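Uncharacterized protein, DUF633, LMOf2365_1472 (Listeria monocytogenes str. 4b F2365, PDB 3GNL) is uncharacterised but probably transfers a methyl group to N1 of adenine 22 in tRNA, with S-adenosylmethionine as the likely donor. Local coordinates at residues T215-Q218 against A219-R222; A197-W200 against Q201-Q205; L224-K227 against I228-E232; N126-A129 against W130-R133; I148-E151 against D152-V155. All coordinates share one frame; numbering follows the deposited sequence.

Contact 1 (T215-Q218 against A219-R222); sequences TENQ and AKIR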
loop_
_atom_site.group_PDB
_atom_site.type_symbol
_atom_site.label_atom_id
_atom_site.label_comp_id
_atom_site.label_asym_id
_atom_site.label_seq_id
_atom_site.Cartn_x
_atom_site.Cartn_y
_atom_site.Cartn_z
ATOM N N THR A 215 32.655 8.885 -9.499
ATOM C CA THR A 215 31.975 7.852 -10.290
ATOM C C THR A 215 30.616 7.496 -9.639
ATOM O O THR A 215 29.637 7.281 -10.361
ATOM C CB THR A 215 32.889 6.610 -10.588
ATOM O OG1 THR A 215 34.094 7.070 -11.207
ATOM C CG2 THR A 215 32.216 5.673 -11.591
ATOM N N GLU A 216 30.563 7.469 -8.303
ATOM C CA GLU A 216 29.298 7.255 -7.541
ATOM C C GLU A 216 28.231 8.285 -7.916
ATOM O O GLU A 216 27.083 7.922 -8.186
ATOM C CB GLU A 216 29.526 7.314 -6.033
ATOM C CG GLU A 216 30.382 6.176 -5.515
ATOM C CD GLU A 216 31.887 6.425 -5.733
ATOM O OE1 GLU A 216 32.278 7.368 -6.446
ATOM O OE2 GLU A 216 32.666 5.641 -5.202
ATOM N N ASN A 217 28.618 9.557 -7.956
ATOM C CA ASN A 217 27.659 10.608 -8.336
ATOM C C ASN A 217 27.314 10.676 -9.814
ATOM O O ASN A 217 26.218 11.129 -10.185
ATOM C CB ASN A 217 28.097 11.967 -7.801
ATOM C CG ASN A 217 27.807 12.117 -6.326
ATOM O OD1 ASN A 217 26.875 11.483 -5.787
ATOM N ND2 ASN A 217 28.602 12.923 -5.657
ATOM N N GLN A 218 28.206 10.180 -10.681
ATOM C CA GLN A 218 27.848 10.096 -12.097
ATOM C C GLN A 218 26.723 9.072 -12.315
ATOM O O GLN A 218 25.834 9.308 -13.140
ATOM C CB GLN A 218 29.066 9.744 -12.987
ATOM C CG GLN A 218 30.073 10.872 -13.137
ATOM C CD GLN A 218 29.582 12.053 -13.977
ATOM O OE1 GLN A 218 28.404 12.131 -14.388
ATOM N NE2 GLN A 218 30.499 12.989 -14.243
ATOM N N ALA A 219 26.792 7.977 -11.568
ATOM C CA ALA A 219 25.800 6.919 -11.623
ATOM C C ALA A 219 24.493 7.456 -11.034
ATOM O O ALA A 219 23.417 7.183 -11.575
ATOM C CB ALA A 219 26.265 5.695 -10.874
ATOM N N LYS A 220 24.603 8.247 -9.965
ATOM C CA LYS A 220 23.412 8.862 -9.355
ATOM C C LYS A 220 22.707 9.770 -10.378
ATOM O O LYS A 220 21.458 9.759 -10.499
ATOM C CB LYS A 220 23.797 9.612 -8.068
ATOM C CG LYS A 220 22.627 10.211 -7.251
ATOM C CD LYS A 220 22.995 10.348 -5.747
ATOM C CE LYS A 220 21.712 10.402 -4.867
ATOM N NZ LYS A 220 21.864 11.168 -3.574
ATOM N N ILE A 221 23.481 10.535 -11.141
ATOM C CA ILE A 221 22.952 11.413 -12.173
ATOM C C ILE A 221 22.228 10.618 -13.264
ATOM O O ILE A 221 21.131 10.967 -13.649
ATOM C CB ILE A 221 24.053 12.340 -12.772
ATOM C CG1 ILE A 221 24.441 13.413 -11.742
ATOM C CG2 ILE A 221 23.635 12.988 -14.081
ATOM C CD1 ILE A 221 25.446 14.426 -12.266
ATOM N N ARG A 222 22.865 9.555 -13.763
ATOM C CA ARG A 222 22.206 8.650 -14.696
ATOM C C ARG A 222 20.865 8.136 -14.156
ATOM O O ARG A 222 19.870 8.144 -14.885
ATOM C CB ARG A 222 23.121 7.486 -15.055
ATOM C CG ARG A 222 23.874 7.718 -16.344
ATOM C CD ARG A 222 24.786 6.534 -16.697
ATOM N NE ARG A 222 26.057 6.612 -15.967
ATOM C CZ ARG A 222 26.442 5.784 -14.995
ATOM N NH1 ARG A 222 25.677 4.765 -14.605
ATOM N NH2 ARG A 222 27.602 5.983 -14.408
#
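Ile221 presses its CG1 to 3.3 Å from Asn217 O, one turn back along the helix, and the packing is close here because Ile221 is buried against helix 187-208. CG1 lies anti to its own carbonyl carbon (chi1 -72°), which brings it beside the backbone N and over the carbonyl that this N already grips: the bond from Ile221 N to Asn217 O measures 3.0 Å. A branched aliphatic chain suits the place, since Ile221 rests on Ile204, Ile207 and Ser208 of that helix. The neighbouring turn is held in the same i to i+4 way, with Ala219 N bonded to Thr215 O at 3.2 Å and Arg222 N to Gln218 O at 3.0 Å, the latter almost straight at 170°.

Toward solvent the packing loosens. Lys220 runs alongside Asn217, which still rests on Ile207, but the nearest approach of the two side chains is 4.0 Å, from CD to OD1, and the long extended chain carries its ammonium group outward. Arg222 does the reverse: a bend at chi3 (-82°) folds the guanidinium back, so that Ala219 CA lies over one of its faces and NH2 comes 3.8 Å from Gln218 C. Alanine, without a longer chain, lets the flat group lie close to its CA. Glu216 is exposed, and an acidic residue in a first turn would probably suit the positive end of the helix dipole. Ser214 OG bonds Asn217 N just there, at the start of the second arm of an antiparallel helical hairpin.

Contact 2 (A197-W200 against Q201-Q205); sequences ANTW and QNIIQ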
loop_
_atom_site.group_PDB
_atom_site.type_symbol
_atom_site.label_atom_id
_atom_site.label_comp_id
_atom_site.label_asym_id
_atom_site.label_seq_id
_atom_site.Cartn_x
_atom_site.Cartn_y
_atom_site.Cartn_z
ATOM N N ALA A 197 10.038 15.269 -9.979
ATOM C CA ALA A 197 10.918 15.471 -11.126
ATOM C C ALA A 197 11.654 16.816 -11.009
ATOM O O ALA A 197 12.823 16.892 -11.378
ATOM C CB ALA A 197 10.125 15.400 -12.438
ATOM N N ASN A 198 10.983 17.826 -10.468
ATOM C CA ASN A 198 11.676 19.111 -10.308
ATOM C C ASN A 198 12.798 18.932 -9.292
ATOM O O ASN A 198 13.902 19.426 -9.520
ATOM C CB ASN A 198 10.714 20.178 -9.794
ATOM C CG ASN A 198 9.785 20.698 -10.860
ATOM O OD1 ASN A 198 10.022 20.534 -12.052
ATOM N ND2 ASN A 198 8.724 21.374 -10.426
ATOM N N THR A 199 12.546 18.216 -8.191
ATOM C CA THR A 199 13.624 17.936 -7.255
ATOM C C THR A 199 14.776 17.143 -7.888
ATOM O O THR A 199 15.929 17.474 -7.696
ATOM C CB THR A 199 13.102 17.308 -5.977
ATOM O OG1 THR A 199 12.414 18.348 -5.251
ATOM C CG2 THR A 199 14.218 16.888 -5.057
ATOM N N TRP A 200 14.478 16.096 -8.646
ATOM C CA TRP A 200 15.536 15.328 -9.294
ATOM C C TRP A 200 16.387 16.190 -10.250
ATOM O O TRP A 200 17.615 16.056 -10.212
ATOM C CB TRP A 200 14.890 14.160 -10.061
ATOM C CG TRP A 200 14.241 13.139 -9.141
ATOM C CD1 TRP A 200 14.633 12.784 -7.876
ATOM C CD2 TRP A 200 13.108 12.314 -9.476
ATOM N NE1 TRP A 200 13.763 11.790 -7.374
ATOM C CE2 TRP A 200 12.828 11.519 -8.339
ATOM C CE3 TRP A 200 12.287 12.213 -10.617
ATOM C CZ2 TRP A 200 11.760 10.597 -8.319
ATOM C CZ3 TRP A 200 11.182 11.301 -10.568
ATOM C CH2 TRP A 200 10.951 10.543 -9.421
ATOM N N GLN A 201 15.765 17.084 -11.028
ATOM C CA GLN A 201 16.505 17.981 -11.943
ATOM C C GLN A 201 17.357 18.895 -11.114
ATOM O O GLN A 201 18.521 19.142 -11.480
ATOM C CB GLN A 201 15.557 18.845 -12.773
ATOM C CG GLN A 201 14.647 18.055 -13.691
ATOM C CD GLN A 201 13.523 18.874 -14.332
ATOM O OE1 GLN A 201 13.276 20.047 -13.989
ATOM N NE2 GLN A 201 12.816 18.244 -15.264
ATOM N N ASN A 202 16.813 19.372 -9.996
ATOM C CA ASN A 202 17.621 20.257 -9.154
ATOM C C ASN A 202 18.840 19.540 -8.581
ATOM O O ASN A 202 19.934 20.125 -8.475
ATOM C CB ASN A 202 16.786 20.884 -8.038
ATOM C CG ASN A 202 15.709 21.850 -8.554
ATOM O OD1 ASN A 202 15.772 22.327 -9.675
ATOM N ND2 ASN A 202 14.741 22.142 -7.703
ATOM N N ILE A 203 18.678 18.264 -8.211
ATOM C CA ILE A 203 19.772 17.509 -7.640
ATOM C C ILE A 203 20.841 17.346 -8.709
ATOM O O ILE A 203 22.025 17.451 -8.401
ATOM C CB ILE A 203 19.328 16.122 -7.120
ATOM C CG1 ILE A 203 18.375 16.305 -5.932
ATOM C CG2 ILE A 203 20.544 15.252 -6.664
ATOM C CD1 ILE A 203 17.676 14.994 -5.580
ATOM N N ILE A 204 20.446 17.001 -9.926
ATOM C CA ILE A 204 21.465 16.883 -10.989
ATOM C C ILE A 204 22.298 18.144 -11.121
ATOM O O ILE A 204 23.538 18.046 -11.215
ATOM C CB ILE A 204 20.838 16.541 -12.342
ATOM C CG1 ILE A 204 20.326 15.102 -12.289
ATOM C CG2 ILE A 204 21.885 16.641 -13.463
ATOM C CD1 ILE A 204 19.455 14.748 -13.432
ATOM N N GLN A 205 21.635 19.287 -11.122
ATOM C CA GLN A 205 22.355 20.568 -11.269
ATOM C C GLN A 205 23.325 20.759 -10.092
ATOM O O GLN A 205 24.504 21.068 -10.286
ATOM C CB GLN A 205 21.376 21.722 -11.461
ATOM C CG GLN A 205 22.016 23.127 -11.172
ATOM C CD GLN A 205 21.770 24.210 -12.216
ATOM O OE1 GLN A 205 22.682 24.572 -12.990
ATOM N NE2 GLN A 205 20.574 24.775 -12.213
#
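Ile203 lays its CG1 branch over the carbonyl of Thr199, CG1 to O 3.2 Å, and carries CD1 on between two side chains of the preceding turn. On one hand CD1 meets the methyl of Thr199, CG2, at 4.0 Å; on the other it stands at the edge of the Trp200 indole, near the plane of the ring, 4.4 Å from CD1 of that residue. Because chi1 of Ile203 is -66°, CG1 sits beside its backbone N, and the branch therefore covers the same carbonyl oxygen that the N-H holds, with Ile203 N to Thr199 O at 2.9 Å.

The pattern recurs around the turn. Gln201 CG lies 3.2 Å from Ala197 O, and Asn202 CG is equally near Asn198 O, each above a carbonyl already bonded to the backbone N of the same residue. These are regular alpha-helical turns of helix 187-208, the first arm of an antiparallel hairpin whose second arm is helix 215-235.

Residue types follow the two sides of this arm. Trp200 turns its broad ring to the partner helix and touches Leu224, Lys227 and Val231 there, while the aliphatic part of Gln201 reaches Ile228. Asn198, Thr199 and Asn202 sit on the polar side, where short polar chains face outward; Asn198 OD1 also takes a weak hydrogen bond from Arg194 NH1. Ile204 N closes the last of the bonds between the two segments, reaching Trp200 O at 3.0 Å, and the oxygen of Ile204 in turn is bonded by Ser208 OG.

Contact 3 (L224-K227 against I228-E232); sequences LEHK and IALVE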
loop_
_atom_site.group_PDB
_atom_site.type_symbol
_atom_site.label_atom_id
_atom_site.label_comp_id
_atom_site.label_asym_id
_atom_site.label_seq_id
_atom_site.Cartn_x
_atom_site.Cartn_y
_atom_site.Cartn_z
ATOM N N LEU A 224 18.945 9.552 -11.825
ATOM C CA LEU A 224 18.011 10.675 -11.787
ATOM C C LEU A 224 17.507 11.040 -13.189
ATOM O O LEU A 224 16.316 11.363 -13.384
ATOM C CB LEU A 224 18.669 11.890 -11.117
ATOM C CG LEU A 224 18.968 11.720 -9.635
ATOM C CD1 LEU A 224 19.965 12.808 -9.218
ATOM C CD2 LEU A 224 17.704 11.802 -8.794
ATOM N N GLU A 225 18.390 11.019 -14.200
ATOM C CA GLU A 225 17.945 11.266 -15.583
ATOM C C GLU A 225 16.865 10.270 -16.030
ATOM O O GLU A 225 15.916 10.669 -16.700
ATOM C CB GLU A 225 19.112 11.254 -16.581
ATOM C CG GLU A 225 20.023 12.489 -16.442
ATOM C CD GLU A 225 21.349 12.345 -17.204
ATOM O OE1 GLU A 225 21.792 11.206 -17.467
ATOM O OE2 GLU A 225 21.946 13.393 -17.510
ATOM N N HIS A 226 17.046 9.016 -15.637
ATOM C CA HIS A 226 16.105 7.928 -15.981
ATOM C C HIS A 226 14.747 8.195 -15.336
ATOM O O HIS A 226 13.693 8.084 -15.992
ATOM C CB HIS A 226 16.646 6.570 -15.499
ATOM C CG HIS A 226 15.736 5.399 -15.767
ATOM N ND1 HIS A 226 15.243 5.095 -17.024
ATOM C CD2 HIS A 226 15.287 4.415 -14.945
ATOM C CE1 HIS A 226 14.503 3.997 -16.957
ATOM N NE2 HIS A 226 14.518 3.562 -15.709
ATOM N N LYS A 227 14.776 8.568 -14.059
ATOM C CA LYS A 227 13.536 8.872 -13.378
ATOM C C LYS A 227 12.815 10.082 -13.959
ATOM O O LYS A 227 11.597 10.066 -14.146
ATOM C CB LYS A 227 13.746 9.068 -11.878
ATOM C CG LYS A 227 14.268 7.840 -11.101
ATOM C CD LYS A 227 14.284 8.242 -9.627
ATOM C CE LYS A 227 15.378 7.594 -8.861
ATOM N NZ LYS A 227 14.858 6.562 -7.960
ATOM N N ILE A 228 13.558 11.138 -14.276
ATOM C CA ILE A 228 12.943 12.311 -14.896
ATOM C C ILE A 228 12.313 11.937 -16.265
ATOM O O ILE A 228 11.220 12.374 -16.585
ATOM C CB ILE A 228 14.012 13.479 -15.078
ATOM C CG1 ILE A 228 14.485 14.020 -13.729
ATOM C CG2 ILE A 228 13.514 14.576 -15.983
ATOM C CD1 ILE A 228 15.863 14.694 -13.876
ATOM N N ALA A 229 13.042 11.145 -17.057
ATOM C CA ALA A 229 12.537 10.707 -18.363
ATOM C C ALA A 229 11.244 9.886 -18.213
ATOM O O ALA A 229 10.288 10.091 -18.975
ATOM C CB ALA A 229 13.616 9.934 -19.113
ATOM N N LEU A 230 11.188 9.061 -17.175
ATOM C CA LEU A 230 9.931 8.319 -16.930
ATOM C C LEU A 230 8.756 9.252 -16.634
ATOM O O LEU A 230 7.629 9.038 -17.087
ATOM C CB LEU A 230 10.100 7.309 -15.795
ATOM C CG LEU A 230 11.000 6.108 -16.049
ATOM C CD1 LEU A 230 11.349 5.409 -14.741
ATOM C CD2 LEU A 230 10.301 5.146 -17.036
ATOM N N VAL A 231 8.972 10.267 -15.802
ATOM C CA VAL A 231 7.919 11.192 -15.515
ATOM C C VAL A 231 7.510 11.962 -16.760
ATOM O O VAL A 231 6.322 12.139 -17.027
ATOM C CB VAL A 231 8.331 12.195 -14.376
ATOM C CG1 VAL A 231 7.333 13.327 -14.253
ATOM C CG2 VAL A 231 8.482 11.447 -13.017
ATOM N N GLU A 232 8.485 12.386 -17.575
ATOM C CA GLU A 232 8.173 13.155 -18.785
ATOM C C GLU A 232 7.350 12.312 -19.743
ATOM O O GLU A 232 6.444 12.826 -20.382
ATOM C CB GLU A 232 9.455 13.621 -19.456
ATOM C CG GLU A 232 10.166 14.695 -18.636
ATOM C CD GLU A 232 11.474 15.188 -19.235
ATOM O OE1 GLU A 232 12.129 14.452 -20.004
ATOM O OE2 GLU A 232 11.872 16.320 -18.894
#
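Ile228 opens the second segment by binding back to Leu224: its N reaches Leu224 O at 2.9 Å, and its long branch lies over that oxygen, with CG1 3.2 Å and CD1 3.4 Å away. The branched chain thus shields a backbone bond while its outer end meets Gln201 of helix 187-208. Ala229 comes next on an exposed flank, where a methyl is enough; its CB passes 3.4 Å from Glu225 O, the acceptor of its own N-H.

Leu230 packs its end on an aromatic ring. Its CD1 stands over a face of the His226 imidazole, 4.0 Å from the ring centroid and 21° off the normal, a CH-pi contact displaced toward NE2. His226 has CG anti to its backbone N (chi1 178°), which places the ring beside its carbonyl, on the side of Leu230. Helix 215-235 is the second arm of the antiparallel helical hairpin, and at this level it also packs against helix 172-177: Lys172 touches both His226 and Leu230, and Phe177 lies against Leu230.

Val231 follows with its N bonded to Lys227 O at 3.1 Å. The acceptor residue, Lys227, lies on the flank toward Trp200, and its side chain bends at chi3 and chi4 to bring NZ into a long, weak ion pair with Glu223 OE2. Val231 CG2 comes 3.6 Å from Lys227 O; compact and buried, the valine reaches Phe177 as well.

Contact 4 (N126-A129 against W130-R133); sequences NIAA and WQLR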
loop_
_atom_site.group_PDB
_atom_site.type_symbol
_atom_site.label_atom_id
_atom_site.label_comp_id
_atom_site.label_asym_id
_atom_site.label_seq_id
_atom_site.Cartn_x
_atom_site.Cartn_y
_atom_site.Cartn_z
ATOM N N ASN A 126 3.697 3.573 2.477
ATOM C CA ASN A 126 4.073 4.960 2.785
ATOM C C ASN A 126 5.329 5.385 2.014
ATOM O O ASN A 126 5.689 6.549 2.040
ATOM C CB ASN A 126 4.332 5.104 4.274
ATOM C CG ASN A 126 3.049 5.141 5.091
ATOM O OD1 ASN A 126 1.942 5.285 4.558
ATOM N ND2 ASN A 126 3.193 5.006 6.374
ATOM N N ILE A 127 6.013 4.426 1.396
ATOM C CA ILE A 127 7.264 4.665 0.634
ATOM C C ILE A 127 7.417 3.491 -0.301
ATOM O O ILE A 127 6.913 2.386 -0.003
ATOM C CB ILE A 127 8.523 4.800 1.614
ATOM C CG1 ILE A 127 9.820 5.235 0.895
ATOM C CG2 ILE A 127 8.786 3.542 2.403
ATOM C CD1 ILE A 127 11.018 5.503 1.919
ATOM N N ALA A 128 8.124 3.702 -1.407
ATOM C CA ALA A 128 8.504 2.608 -2.308
ATOM C C ALA A 128 7.310 1.702 -2.736
ATOM O O ALA A 128 7.422 0.453 -2.671
ATOM C CB ALA A 128 9.618 1.785 -1.672
ATOM N N ALA A 129 6.244 2.350 -3.171
ATOM C CA ALA A 129 5.068 1.635 -3.693
ATOM C C ALA A 129 5.505 0.697 -4.833
ATOM O O ALA A 129 4.988 -0.420 -4.973
ATOM C CB ALA A 129 4.013 2.620 -4.185
ATOM N N TRP A 130 6.460 1.129 -5.656
ATOM C CA TRP A 130 6.909 0.328 -6.779
ATOM C C TRP A 130 7.339 -1.083 -6.352
ATOM O O TRP A 130 7.217 -2.021 -7.162
ATOM C CB TRP A 130 8.064 1.040 -7.538
ATOM C CG TRP A 130 9.350 1.113 -6.739
ATOM C CD1 TRP A 130 9.744 2.142 -5.930
ATOM C CD2 TRP A 130 10.395 0.124 -6.664
ATOM N NE1 TRP A 130 10.968 1.873 -5.368
ATOM C CE2 TRP A 130 11.394 0.640 -5.791
ATOM C CE3 TRP A 130 10.591 -1.138 -7.260
ATOM C CZ2 TRP A 130 12.575 -0.059 -5.500
ATOM C CZ3 TRP A 130 11.752 -1.833 -6.966
ATOM C CH2 TRP A 130 12.732 -1.285 -6.091
ATOM N N GLN A 131 7.831 -1.261 -5.128
ATOM C CA GLN A 131 8.267 -2.567 -4.627
ATOM C C GLN A 131 7.093 -3.540 -4.649
ATOM O O GLN A 131 7.267 -4.723 -4.945
ATOM C CB GLN A 131 8.759 -2.489 -3.196
ATOM C CG GLN A 131 10.073 -1.784 -2.998
ATOM C CD GLN A 131 11.212 -2.752 -3.068
ATOM O OE1 GLN A 131 11.029 -3.913 -3.449
ATOM N NE2 GLN A 131 12.413 -2.283 -2.718
ATOM N N LEU A 132 5.913 -3.045 -4.334
ATOM C CA LEU A 132 4.736 -3.906 -4.311
ATOM C C LEU A 132 4.200 -4.174 -5.716
ATOM O O LEU A 132 3.604 -5.230 -5.995
ATOM C CB LEU A 132 3.674 -3.276 -3.408
ATOM C CG LEU A 132 4.099 -3.212 -1.947
ATOM C CD1 LEU A 132 3.062 -2.464 -1.171
ATOM C CD2 LEU A 132 4.340 -4.617 -1.344
ATOM N N ARG A 133 4.411 -3.250 -6.654
ATOM C CA ARG A 133 4.021 -3.505 -8.033
ATOM C C ARG A 133 4.951 -4.524 -8.653
ATOM O O ARG A 133 4.482 -5.356 -9.438
ATOM C CB ARG A 133 3.890 -2.181 -8.847
ATOM C CG ARG A 133 2.968 -1.209 -8.126
ATOM C CD ARG A 133 2.459 -0.163 -9.070
ATOM N NE ARG A 133 1.753 0.898 -8.379
ATOM C CZ ARG A 133 2.315 1.996 -7.880
ATOM N NH1 ARG A 133 3.628 2.237 -8.044
ATOM N NH2 ARG A 133 1.561 2.887 -7.236
#
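Where strand 120-125 of the methyltransferase sheet leads into helix 129-139, Ala128 and Ala129 meet the first turn of the helix. Ala128 takes a left-handed helical backbone conformation (phi 51°), turning the chain so that its O accepts Gln131 N at 3.0 Å. Ala129 O then takes Leu132 N at 2.9 Å and, more weakly, Arg133 N at 3.3 Å. Both i+3 donors approach from well above the carbonyl plane, as is natural in a tightly wound opening turn.

Trp130 folds its indole back over the loop. With chi1 at 69° its CG is wedged between backbone N and carbonyl carbon, and this brings CD1 to 3.9 Å from Ala128 CA and NE1 to 3.9 Å from Ala128 CB. One ring face is covered by Gln131 CG, 3.8 Å above its centre. Gln131 bends at chi2, sending its amide oxygen to Arg105 NH1.

On the other flank Arg133 runs extended alongside Ala129, whose O lies over one face of the guanidinium, and both NH1 and NH2 reach Ala129 CB at 3.9 Å. A small methyl suits this buried spot, where the guanidinium lies against it while binding its partners: Glu146 OE2 makes a salt bridge with NE, and Ile175 O binds NH1. Leu132 packs on Leu123, Ile104 and Leu108. Such a strand-loop-helix junction at the carboxyl edge of the parallel strands is typical of Rossmann-like methyltransferases.

Contact 5 (I148-E151 against D152-V155); sequences ILRE and DNKV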
loop_
_atom_site.group_PDB
_atom_site.type_symbol
_atom_site.label_atom_id
_atom_site.label_comp_id
_atom_site.label_asym_id
_atom_site.label_seq_id
_atom_site.Cartn_x
_atom_site.Cartn_y
_atom_site.Cartn_z
ATOM N N ILE A 148 -4.896 7.588 -5.361
ATOM C CA ILE A 148 -3.859 8.498 -4.848
ATOM C C ILE A 148 -4.593 9.634 -4.189
ATOM O O ILE A 148 -5.569 10.151 -4.747
ATOM C CB ILE A 148 -2.795 8.929 -5.944
ATOM C CG1 ILE A 148 -1.575 9.573 -5.299
ATOM C CG2 ILE A 148 -3.406 9.697 -7.095
ATOM C CD1 ILE A 148 -0.375 9.741 -6.237
ATOM N N LEU A 149 -4.167 9.994 -2.976
ATOM C CA LEU A 149 -4.854 11.068 -2.278
ATOM C C LEU A 149 -3.845 11.876 -1.493
ATOM O O LEU A 149 -2.693 11.439 -1.277
ATOM C CB LEU A 149 -5.973 10.514 -1.388
ATOM C CG LEU A 149 -5.607 9.522 -0.281
ATOM C CD1 LEU A 149 -5.374 10.158 1.107
ATOM C CD2 LEU A 149 -6.710 8.473 -0.175
ATOM N N ARG A 150 -4.258 13.063 -1.078
ATOM C CA ARG A 150 -3.405 13.889 -0.226
ATOM C C ARG A 150 -4.160 14.133 1.088
ATOM O O ARG A 150 -5.326 14.500 1.082
ATOM C CB ARG A 150 -3.034 15.193 -0.959
ATOM C CG ARG A 150 -2.040 16.096 -0.185
ATOM C CD ARG A 150 -1.355 17.214 -0.984
ATOM N NE ARG A 150 -2.011 17.571 -2.243
ATOM C CZ ARG A 150 -1.444 17.423 -3.443
ATOM N NH1 ARG A 150 -2.093 17.764 -4.536
ATOM N NH2 ARG A 150 -0.212 16.944 -3.546
ATOM N N GLU A 151 -3.515 13.868 2.210
ATOM C CA GLU A 151 -4.101 14.165 3.514
ATOM C C GLU A 151 -2.989 14.707 4.413
ATOM O O GLU A 151 -1.899 14.135 4.475
ATOM C CB GLU A 151 -4.739 12.901 4.137
ATOM C CG GLU A 151 -5.415 13.142 5.492
ATOM C CD GLU A 151 -6.300 11.999 5.948
ATOM O OE1 GLU A 151 -5.949 10.795 5.757
ATOM O OE2 GLU A 151 -7.347 12.309 6.560
ATOM N N ASP A 152 -3.276 15.807 5.111
ATOM C CA ASP A 152 -2.267 16.514 5.957
ATOM C C ASP A 152 -0.956 16.812 5.188
ATOM O O ASP A 152 0.154 16.564 5.687
ATOM C CB ASP A 152 -1.970 15.725 7.252
ATOM C CG ASP A 152 -3.190 15.568 8.150
ATOM O OD1 ASP A 152 -4.112 16.401 8.095
ATOM O OD2 ASP A 152 -3.234 14.595 8.925
ATOM N N ASN A 153 -1.095 17.324 3.967
ATOM C CA ASN A 153 0.038 17.582 3.060
ATOM C C ASN A 153 0.995 16.396 2.823
ATOM O O ASN A 153 2.198 16.575 2.624
ATOM C CB ASN A 153 0.817 18.842 3.492
ATOM C CG ASN A 153 1.627 19.451 2.355
ATOM O OD1 ASN A 153 1.239 19.396 1.177
ATOM N ND2 ASN A 153 2.767 20.036 2.703
ATOM N N LYS A 154 0.468 15.170 2.862
ATOM C CA LYS A 154 1.264 14.003 2.484
ATOM C C LYS A 154 0.488 13.284 1.395
ATOM O O LYS A 154 -0.740 13.227 1.462
ATOM C CB LYS A 154 1.492 13.074 3.681
ATOM C CG LYS A 154 2.748 13.400 4.483
ATOM C CD LYS A 154 2.722 12.706 5.849
ATOM C CE LYS A 154 1.671 13.346 6.776
ATOM N NZ LYS A 154 1.401 12.522 7.994
ATOM N N VAL A 155 1.190 12.760 0.396
ATOM C CA VAL A 155 0.502 12.006 -0.686
ATOM C C VAL A 155 0.564 10.502 -0.381
ATOM O O VAL A 155 1.636 9.981 -0.112
ATOM C CB VAL A 155 1.077 12.338 -2.093
ATOM C CG1 VAL A 155 0.349 11.550 -3.199
ATOM C CG2 VAL A 155 0.871 13.788 -2.382
#
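Glu151 N reaches Lys154 O at 2.9 Å, with the donor nearly in line with the C=O, and Lys154 N returns a bond to Glu151 O at 3.0 Å from well above that carbonyl plane. These two bonds close a beta hairpin with a two-residue loop between strands 141-151 and 154-163, the antiparallel end of the methyltransferase sheet.

Asp152 and Asn153 form the turn, both in the left-handed helical region (phi 51° and 52°), close to the type I' class; asparagine and aspartate tolerate this conformation better than most residues. Glu151 points to the face it shares with Lys154, and its carboxylate oxygens accept backbone N-H groups of Lys10 and Arg11.

On the opposite face lie Arg150 and Val155, a non-hydrogen-bonded pair. Here Arg150 CA approaches Lys154 O at 3.2 Å as a CA-H...O contact. The arginine, with CG anti to the backbone N (chi1 -176°) and a bend at chi3, carries NH2 to 3.5 Å from Val155 CG2, its aliphatic part running alongside Asn153, while NH1 makes a weak hydrogen bond with Ser191 OG. Valine's two branches part company: CG1 turns to Ile148 and meets its CG1 at 3.5 Å, closer than two methyl or methylene carbons normally sit.

How the contacts relate
Contacts 1, 2 and 3 belong to the helical hairpin, contacts 1 and 3 on its second arm and contact 2 on its first. Contact 2 packs directly against contact 3, as Trp200 CD1 lies 3.4 Å from Leu224 CD2, and touches contact 1 more lightly. Contacts 1 and 2 are surface contacts, the first bearing charges (Glu216, Lys220, Arg222), the second amides beside Trp200 and isoleucines; contact 3 is partly buried. So is contact 4, an irregular loop entering a helix, whose centre lies about 7 Å from the centre of the chain. Contact 5 is an exposed turn joined by strand pairing instead of helical bonds; its centre lies about 16 Å from that of contact 4.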